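Local coordinates for protein threonine--tRNA ligase catalytic subunit (Aeropyrum pernix, PDB 3A32) that probably charges tRNA(Thr) with threonine, first activating the amino acid with ATP, as the zinc-dependent catalytic subunit of a threonyl-tRNA synthetase that lacks an editing domain, at residues K194-L206 and I264-M278. Numbering follows the deposited sequence.
Sequences KLGVSSETFKVRL and IMMVEESGVSKEWQM. With SO4 (sulfate ion), chain C.
K203 and R205 both reach E275 over the strand that separates them from it, and the three side chains illustrate how one carboxylate can serve two cations. R205 grips it end-on, NH2 to E275 OE2 at 2.6 Å and NH1 to E275 OE1 at 3.0 Å, with the guanidinium and carboxylate planes only 21° apart. OE2 gives its syn lone pair to the arginine and takes K203 NZ on the anti side, 2.9 Å away and tilted out of the plane. A bend at chi3 (66°) of K203 carries NZ to this point. Both cations also donate to a sulfate, probably from the crystallisation liquor, K203 NZ to its O1 at 2.8 Å and R205 NH2 to its O4; in the crystal it may offset the positive charge left over. I264 CD1 lies over one face of the guanidinium, and K203 CE passes M266 SD.

Backbone hydrogen bonds tie the two strands together. K203 and I264 form an antiparallel hydrogen-bonded pair, K203 N giving to I264 O at 2.8 Å and I264 N returning a bond to K203 O at 3.0 Å, and M266 N donates to T201 O. Strand 202-207 thereby joins strand 260-268, itself hairpin-linked to 273-284, within the mixed, largely antiparallel sheet of the class II synthetase catalytic core; strand 246-250 runs parallel along the other side of 202-207.

The sheet face bearing F202 and M265 is apolar and packs on helices 174-191 and 317-327. I264 O sits over the centre of the F202 ring, V197 CG1 lies over the opposite face, toward its rim, and M265 CE meets the edge in plane, 3.9 Å from F202 CD1. L195 CD1 touches W276 CH2 at 3.9 Å, while M278 CE rests over the middle of the indole.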
loop_
_atom_site.group_PDB
_atom_site.type_symbol
_atom_site.label_atom_id
_atom_site.label_comp_id
_atom_site.label_asym_id
_atom_site.label_seq_id
_atom_site.Cartn_x
_atom_site.Cartn_y
_atom_site.Cartn_z
ATOM N N LYS A 194 -0.366 13.281 -16.467
ATOM C CA LYS A 194 -0.537 13.975 -17.776
ATOM C C LYS A 194 -0.537 15.498 -17.696
ATOM O O LYS A 194 -1.318 16.179 -18.398
ATOM C CB LYS A 194 -1.835 13.509 -18.447
ATOM C CG LYS A 194 -1.944 11.984 -18.542
ATOM C CD LYS A 194 -0.796 11.435 -19.435
ATOM C CE LYS A 194 -0.947 12.000 -20.864
ATOM N NZ LYS A 194 -0.041 11.300 -21.805
ATOM N N LEU A 195 0.322 16.049 -16.834
ATOM C CA LEU A 195 0.458 17.490 -16.694
ATOM C C LEU A 195 1.779 17.905 -17.320
ATOM O O LEU A 195 2.832 17.514 -16.847
ATOM C CB LEU A 195 0.456 17.890 -15.221
ATOM C CG LEU A 195 -0.831 17.707 -14.391
ATOM C CD1 LEU A 195 -0.550 17.911 -12.918
ATOM C CD2 LEU A 195 -1.935 18.614 -14.858
ATOM N N GLY A 196 1.742 18.691 -18.368
ATOM C CA GLY A 196 2.952 19.192 -19.006
ATOM C C GLY A 196 3.842 20.063 -18.135
ATOM O O GLY A 196 3.386 21.017 -17.456
ATOM N N VAL A 197 5.129 19.734 -18.148
ATOM C CA VAL A 197 6.084 20.497 -17.366
ATOM C C VAL A 197 7.013 21.151 -18.379
ATOM O O VAL A 197 7.818 20.470 -18.998
ATOM C CB VAL A 197 6.884 19.598 -16.396
ATOM C CG1 VAL A 197 7.965 20.402 -15.703
ATOM C CG2 VAL A 197 5.939 18.961 -15.362
ATOM N N SER A 198 6.870 22.463 -18.571
ATOM C CA SER A 198 7.718 23.174 -19.563
ATOM C C SER A 198 7.953 24.593 -19.105
ATOM O O SER A 198 7.415 25.007 -18.068
ATOM C CB SER A 198 6.966 23.274 -20.874
ATOM O OG SER A 198 5.890 24.177 -20.679
ATOM N N SER A 199 8.708 25.342 -19.918
ATOM C CA SER A 199 8.963 26.779 -19.694
ATOM C C SER A 199 7.706 27.625 -19.485
ATOM O O SER A 199 7.760 28.659 -18.795
ATOM C CB SER A 199 9.844 27.379 -20.823
ATOM O OG SER A 199 9.188 27.365 -22.092
ATOM N N GLU A 200 6.573 27.173 -20.029
ATOM C CA GLU A 200 5.319 27.922 -19.936
ATOM C C GLU A 200 4.409 27.537 -18.776
ATOM O O GLU A 200 3.431 28.258 -18.470
ATOM C CB GLU A 200 4.548 27.873 -21.267
ATOM C CG GLU A 200 4.708 29.138 -22.182
ATOM C CD GLU A 200 3.771 30.333 -21.784
ATOM O OE1 GLU A 200 2.508 30.229 -21.980
ATOM O OE2 GLU A 200 4.307 31.392 -21.304
ATOM N N THR A 201 4.720 26.435 -18.109
ATOM C CA THR A 201 3.819 25.891 -17.101
ATOM C C THR A 201 4.490 25.698 -15.746
ATOM O O THR A 201 3.886 25.210 -14.820
ATOM C CB THR A 201 3.192 24.543 -17.528
ATOM O OG1 THR A 201 4.201 23.543 -17.527
ATOM C CG2 THR A 201 2.579 24.621 -18.929
ATOM N N PHE A 202 5.745 26.066 -15.616
ATOM C CA PHE A 202 6.476 25.590 -14.428
ATOM C C PHE A 202 7.473 26.639 -13.955
ATOM O O PHE A 202 8.047 27.362 -14.769
ATOM C CB PHE A 202 7.138 24.213 -14.667
ATOM C CG PHE A 202 7.229 23.355 -13.420
ATOM C CD1 PHE A 202 6.123 22.574 -13.007
ATOM C CD2 PHE A 202 8.390 23.365 -12.630
ATOM C CE1 PHE A 202 6.155 21.844 -11.855
ATOM C CE2 PHE A 202 8.451 22.600 -11.461
ATOM C CZ PHE A 202 7.298 21.804 -11.077
ATOM N N LYS A 203 7.635 26.704 -12.637
ATOM C CA LYS A 203 8.539 27.616 -11.986
ATOM C C LYS A 203 9.276 26.873 -10.848
ATOM O O LYS A 203 8.681 26.066 -10.116
ATOM C CB LYS A 203 7.696 28.808 -11.444
ATOM C CG LYS A 203 8.466 29.848 -10.710
ATOM C CD LYS A 203 7.835 31.254 -10.778
ATOM C CE LYS A 203 6.510 31.295 -10.045
ATOM N NZ LYS A 203 5.921 32.669 -9.946
ATOM N N VAL A 204 10.562 27.156 -10.682
ATOM C CA VAL A 204 11.329 26.630 -9.575
ATOM C C VAL A 204 11.716 27.806 -8.668
ATOM O O VAL A 204 12.354 28.745 -9.121
ATOM C CB VAL A 204 12.597 25.848 -10.060
ATOM C CG1 VAL A 204 13.664 25.822 -8.983
ATOM C CG2 VAL A 204 12.227 24.402 -10.471
ATOM N N ARG A 205 11.340 27.740 -7.393
ATOM C CA ARG A 205 11.633 28.815 -6.451
ATOM C C ARG A 205 12.632 28.362 -5.385
ATOM O O ARG A 205 12.372 27.415 -4.646
ATOM C CB ARG A 205 10.333 29.284 -5.774
ATOM C CG ARG A 205 10.486 30.399 -4.729
ATOM C CD ARG A 205 9.109 30.704 -4.076
ATOM N NE ARG A 205 8.343 31.524 -4.989
ATOM C CZ ARG A 205 7.095 31.293 -5.381
ATOM N NH1 ARG A 205 6.396 30.263 -4.896
ATOM N NH2 ARG A 205 6.540 32.127 -6.261
ATOM N N LEU A 206 13.734 29.087 -5.244
ATOM C CA LEU A 206 14.706 28.776 -4.194
ATOM C C LEU A 206 14.530 29.701 -3.019
ATOM O O LEU A 206 14.346 30.916 -3.207
ATOM C CB LEU A 206 16.133 28.889 -4.718
ATOM C CG LEU A 206 16.521 28.273 -6.079
ATOM C CD1 LEU A 206 18.053 28.388 -6.345
ATOM C CD2 LEU A 206 16.066 26.798 -6.279
ATOM N N ILE A 264 6.683 24.422 -8.548
ATOM C CA ILE A 264 5.508 25.226 -8.703
ATOM C C ILE A 264 4.986 25.142 -10.130
ATOM O O ILE A 264 5.635 25.626 -11.056
ATOM C CB ILE A 264 5.782 26.726 -8.367
ATOM C CG1 ILE A 264 6.103 26.903 -6.883
ATOM C CG2 ILE A 264 4.543 27.562 -8.673
ATOM C CD1 ILE A 264 7.071 27.972 -6.669
ATOM N N MET A 265 3.809 24.547 -10.301
ATOM C CA MET A 265 3.145 24.591 -11.588
ATOM C C MET A 265 2.372 25.904 -11.731
ATOM O O MET A 265 1.669 26.310 -10.810
ATOM C CB MET A 265 2.189 23.406 -11.730
ATOM C CG MET A 265 1.494 23.385 -13.066
ATOM S SD MET A 265 1.064 21.715 -13.536
ATOM C CE MET A 265 2.700 21.001 -13.848
ATOM N N MET A 266 2.503 26.536 -12.884
ATOM C CA MET A 266 1.711 27.700 -13.270
ATOM C C MET A 266 0.467 27.304 -14.050
ATOM O O MET A 266 0.560 26.654 -15.099
ATOM C CB MET A 266 2.542 28.677 -14.094
ATOM C CG MET A 266 3.770 29.159 -13.363
ATOM S SD MET A 266 3.409 29.861 -11.713
ATOM C CE MET A 266 2.272 31.205 -12.201
ATOM N N VAL A 267 -0.700 27.690 -13.521
ATOM C CA VAL A 267 -1.954 27.385 -14.173
ATOM C C VAL A 267 -2.733 28.666 -14.503
ATOM O O VAL A 267 -2.488 29.733 -13.942
ATOM C CB VAL A 267 -2.823 26.336 -13.382
ATOM C CG1 VAL A 267 -2.002 25.117 -12.974
ATOM C CG2 VAL A 267 -3.479 26.938 -12.160
ATOM N N GLU A 268 -3.675 28.540 -15.425
ATOM C CA GLU A 268 -4.547 29.654 -15.826
ATOM C C GLU A 268 -6.043 29.289 -15.647
ATOM O O GLU A 268 -6.443 28.183 -15.975
ATOM C CB GLU A 268 -4.213 30.055 -17.274
ATOM C CG GLU A 268 -4.932 31.290 -17.792
ATOM C CD GLU A 268 -4.268 31.911 -19.026
ATOM O OE1 GLU A 268 -3.013 32.023 -19.056
ATOM O OE2 GLU A 268 -5.018 32.314 -19.960
ATOM N N GLU A 269 -6.846 30.200 -15.092
ATOM C CA GLU A 269 -8.317 30.056 -15.057
ATOM C C GLU A 269 -8.943 30.039 -16.517
ATOM O O GLU A 269 -8.998 28.943 -17.149
ATOM C CB GLU A 269 -8.917 31.121 -14.149
ATOM N N SER A 270 -9.512 31.123 -17.069
ATOM C CA SER A 270 -10.536 32.000 -16.491
ATOM C C SER A 270 -10.267 33.515 -16.312
ATOM O O SER A 270 -10.940 34.155 -15.497
ATOM C CB SER A 270 -11.301 31.317 -15.319
ATOM O OG SER A 270 -12.147 32.222 -14.628
ATOM N N GLY A 271 -9.306 34.123 -17.017
ATOM C CA GLY A 271 -8.047 33.553 -17.460
ATOM C C GLY A 271 -7.041 34.258 -16.551
ATOM O O GLY A 271 -6.427 35.262 -16.921
ATOM N N VAL A 272 -6.924 33.737 -15.331
ATOM C CA VAL A 272 -6.040 34.252 -14.267
ATOM C C VAL A 272 -4.815 33.313 -14.105
ATOM O O VAL A 272 -4.989 32.099 -14.010
ATOM C CB VAL A 272 -6.845 34.289 -12.915
ATOM C CG1 VAL A 272 -6.019 34.814 -11.774
ATOM C CG2 VAL A 272 -8.159 35.090 -13.074
ATOM N N SER A 273 -3.601 33.852 -14.093
ATOM C CA SER A 273 -2.429 33.037 -13.810
ATOM C C SER A 273 -2.225 32.805 -12.278
ATOM O O SER A 273 -2.191 33.781 -11.486
ATOM C CB SER A 273 -1.198 33.668 -14.456
ATOM O OG SER A 273 -0.017 33.036 -13.986
ATOM N N LYS A 274 -2.085 31.531 -11.882
ATOM C CA LYS A 274 -2.126 31.079 -10.457
ATOM C C LYS A 274 -0.981 30.071 -10.209
ATOM O O LYS A 274 -0.649 29.278 -11.084
ATOM C CB LYS A 274 -3.459 30.364 -10.081
ATOM C CG LYS A 274 -4.770 31.138 -10.300
ATOM C CD LYS A 274 -6.114 30.251 -10.161
ATOM C CE LYS A 274 -7.075 30.706 -8.934
ATOM N NZ LYS A 274 -8.093 31.933 -9.114
ATOM N N GLU A 275 -0.372 30.102 -9.026
ATOM C CA GLU A 275 0.622 29.062 -8.695
ATOM C C GLU A 275 -0.067 27.876 -8.067
ATOM O O GLU A 275 -1.028 28.045 -7.313
ATOM C CB GLU A 275 1.658 29.557 -7.723
ATOM C CG GLU A 275 2.483 30.708 -8.226
ATOM C CD GLU A 275 3.613 31.019 -7.281
ATOM O OE1 GLU A 275 3.754 30.317 -6.232
ATOM O OE2 GLU A 275 4.364 31.970 -7.601
ATOM N N TRP A 276 0.417 26.686 -8.408
ATOM C CA TRP A 276 0.006 25.450 -7.762
ATOM C C TRP A 276 1.285 24.850 -7.168
ATOM O O TRP A 276 2.060 24.223 -7.905
ATOM C CB TRP A 276 -0.637 24.487 -8.790
ATOM C CG TRP A 276 -0.919 23.089 -8.304
ATOM C CD1 TRP A 276 -0.720 22.575 -7.033
ATOM C CD2 TRP A 276 -1.503 22.027 -9.072
ATOM N NE1 TRP A 276 -1.112 21.241 -6.981
ATOM C CE2 TRP A 276 -1.630 20.892 -8.206
ATOM C CE3 TRP A 276 -1.930 21.919 -10.420
ATOM C CZ2 TRP A 276 -2.152 19.669 -8.645
ATOM C CZ3 TRP A 276 -2.444 20.709 -10.856
ATOM C CH2 TRP A 276 -2.541 19.588 -9.970
ATOM N N GLN A 277 1.506 25.044 -5.864
ATOM C CA GLN A 277 2.706 24.536 -5.218
ATOM C C GLN A 277 2.598 23.035 -4.986
ATOM O O GLN A 277 1.553 22.514 -4.544
ATOM C CB GLN A 277 3.022 25.255 -3.884
ATOM C CG GLN A 277 4.523 25.064 -3.441
ATOM C CD GLN A 277 4.953 26.024 -2.378
ATOM O OE1 GLN A 277 5.013 25.646 -1.220
ATOM N NE2 GLN A 277 5.261 27.297 -2.751
ATOM N N MET A 278 3.687 22.344 -5.300
ATOM C CA MET A 278 3.740 20.880 -5.185
ATOM C C MET A 278 4.777 20.473 -4.118
ATOM O O MET A 278 4.695 20.991 -2.978
ATOM C CB MET A 278 3.999 20.250 -6.555
ATOM C CG MET A 278 2.827 20.512 -7.449
ATOM S SD MET A 278 3.063 20.030 -9.148
ATOM C CE MET A 278 1.455 20.368 -9.803
HETATM S S SO4 C . 7.772 35.413 -8.972
HETATM O O1 SO4 C . 7.920 34.602 -10.184
HETATM O O2 SO4 C . 9.071 35.954 -8.584
HETATM O O3 SO4 C . 6.876 36.517 -9.314
HETATM O O4 SO4 C . 7.248 34.633 -7.835
#